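Local coordinates for endo-1,4-b-d-mannanase (Trichoderma reesei, PDB 1QNR) that hydrolyses internal beta-1,4-mannosidic linkages in mannan chains as a family 5 glycoside hydrolase, at the beta-D-mannopyranose site. Numbering follows the deposited sequence.

The beta-D-mannopyranose site. Residues 114, 169, 171, 205, 243, 246-247. With BMA (beta-D-mannopyranose), chain B; BMA (beta-D-mannopyranose), chain C.
Arg171 turns CG anti to its carbonyl carbon (chi1 -62°) and then runs extended (chi2 -177°) to lay its guanidinium alongside the carboxylate of Glu205, itself brought up with chi1 -61°. NE and NH2 each take one Glu205 oxygen through its syn lone pair, nearly in the guanidinium plane; the salt bridge from Arg171 NH2 to Glu205 OE2 measures 2.8 Å. The end of the same guanidinium grips the chain B mannose: Arg171 NH1 reaches BMA (chain B) O2 at 3.0 Å, while NH2 also donates to O2 and, from a tilt, to O3. An alanine here would remove the grip on O2 and O3 and the paired bonds to Glu205, and would probably leave the sugar more weakly bound and Glu205 less firmly oriented. Glu205 OE2 still has its anti lone pair for the 6-hydroxyl O6 of BMA (chain C), 2.9 Å away. The indole NE1 of Trp247 donates to O6 of BMA (chain C) over 3.0 Å, so the hydroxymethyl group is held from two sides. Trp114 offers a face to BMA (chain C), whose C3 sits 3.6 Å from the centroid of the five-membered ring, a CH-pi contact. At the indole edge, Trp114 NE1 donates to the anti lone pair of Glu169 OE1 at 2.8 Å, which would steady Glu169, the acid/base of the family. The syn lone pair of Glu169 OE1 accepts from O4 of BMA (chain C) at 2.8 Å. C1 of chain C is joined to O4 of chain B. The hydroxyl BMA (chain B) O3 donates a hydrogen bond to the ring oxygen BMA (chain C) O5 at 2.6 Å, which would brace the linkage. This partly occupied mannobiose, its non-reducing O4 at the acid/base, thus appears to fill the leaving-group subsites. The site lies at the C-terminal mouth of the (beta/alpha)8 barrel, on loops after strands 105-109, 161-165 and 199-201 and on helix 244-247.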
# COMPACT_ATOMS: atom_id res chain seq x y z
N TRP A 114 7.53 6.60 7.14
CA TRP A 114 8.99 6.79 7.06
C TRP A 114 9.41 7.98 6.24
O TRP A 114 8.57 8.57 5.52
CB TRP A 114 9.62 5.47 6.47
CG TRP A 114 9.13 4.25 7.20
CD1 TRP A 114 8.25 3.30 6.71
CD2 TRP A 114 9.41 3.86 8.55
NE1 TRP A 114 7.97 2.34 7.67
CE2 TRP A 114 8.67 2.66 8.81
CE3 TRP A 114 10.12 4.43 9.62
CZ2 TRP A 114 8.71 2.01 10.04
CZ3 TRP A 114 10.19 3.77 10.84
CH2 TRP A 114 9.46 2.57 11.05
N GLU A 169 2.44 2.02 6.31
CA GLU A 169 3.02 1.52 7.60
C GLU A 169 2.88 2.50 8.73
O GLU A 169 3.85 2.70 9.50
CB GLU A 169 4.53 1.07 7.45
CG GLU A 169 4.62 0.06 6.28
CD GLU A 169 5.95 -0.62 6.19
OE1 GLU A 169 6.99 -0.11 6.64
OE2 GLU A 169 5.98 -1.69 5.54
N ARG A 171 2.81 4.05 12.27
CA ARG A 171 3.18 3.59 13.61
C ARG A 171 3.09 4.77 14.56
O ARG A 171 3.17 5.95 14.14
CB ARG A 171 4.62 3.03 13.70
CG ARG A 171 4.88 1.78 12.82
CD ARG A 171 6.35 1.38 13.14
NE ARG A 171 6.72 0.15 12.43
CZ ARG A 171 7.87 -0.53 12.67
NH1 ARG A 171 8.74 -0.05 13.57
NH2 ARG A 171 8.09 -1.62 11.95
N GLU A 205 1.22 -2.44 9.04
CA GLU A 205 1.96 -3.73 8.94
C GLU A 205 1.30 -4.93 9.57
O GLU A 205 1.74 -6.10 9.44
CB GLU A 205 3.34 -3.51 9.54
CG GLU A 205 4.19 -2.42 8.81
CD GLU A 205 5.34 -1.97 9.73
OE1 GLU A 205 4.97 -1.05 10.52
OE2 GLU A 205 6.50 -2.49 9.76
N TYR A 243 8.32 -9.09 7.06
CA TYR A 243 9.77 -8.96 6.79
C TYR A 243 10.60 -9.55 7.93
O TYR A 243 11.11 -8.84 8.80
CB TYR A 243 10.15 -7.47 6.62
CG TYR A 243 9.57 -6.81 5.33
CD1 TYR A 243 10.15 -7.05 4.11
CD2 TYR A 243 8.45 -6.01 5.45
CE1 TYR A 243 9.61 -6.46 2.96
CE2 TYR A 243 7.86 -5.44 4.31
CZ TYR A 243 8.48 -5.64 3.11
OH TYR A 243 8.02 -5.01 1.93
N SER A 246 14.03 -7.94 8.94
CA SER A 246 14.07 -6.69 9.67
C SER A 246 13.52 -6.91 11.08
O SER A 246 13.73 -6.06 11.98
CB SER A 246 13.08 -5.64 9.07
OG SER A 246 13.59 -5.22 7.82
N TRP A 247 12.75 -8.01 11.24
CA TRP A 247 12.03 -8.14 12.52
C TRP A 247 12.66 -9.15 13.50
O TRP A 247 12.15 -9.38 14.61
CB TRP A 247 10.58 -8.62 12.21
CG TRP A 247 9.76 -7.58 11.47
CD1 TRP A 247 10.09 -6.26 11.24
CD2 TRP A 247 8.43 -7.75 10.96
NE1 TRP A 247 9.04 -5.60 10.57
CE2 TRP A 247 8.03 -6.52 10.37
CE3 TRP A 247 7.57 -8.86 10.86
CZ2 TRP A 247 6.77 -6.36 9.74
CZ3 TRP A 247 6.30 -8.70 10.30
CH2 TRP A 247 5.94 -7.45 9.75
C1 BMA B . 12.75 -2.33 14.18
C2 BMA B . 11.71 -2.96 13.22
C3 BMA B . 11.97 -2.57 11.75
C4 BMA B . 12.08 -1.04 11.63
C5 BMA B . 13.15 -0.50 12.63
C6 BMA B . 13.50 0.96 12.52
O1 BMA B . 12.38 -2.61 15.52
O2 BMA B . 10.39 -2.54 13.61
O3 BMA B . 10.79 -2.99 11.02
O4 BMA B . 12.50 -0.62 10.35
O5 BMA B . 12.66 -0.87 13.97
O6 BMA B . 12.60 1.90 13.08
C1 BMA C . 11.49 -0.35 9.41
C2 BMA C . 12.17 0.53 8.32
C3 BMA C . 11.20 0.76 7.16
C4 BMA C . 10.59 -0.55 6.70
C5 BMA C . 9.99 -1.38 7.84
C6 BMA C . 9.69 -2.85 7.40
O2 BMA C . 13.34 -0.12 7.81
O3 BMA C . 11.79 1.43 6.08
O4 BMA C . 9.59 -0.23 5.71
O5 BMA C . 11.06 -1.62 8.84
O6 BMA C . 9.01 -3.34 8.57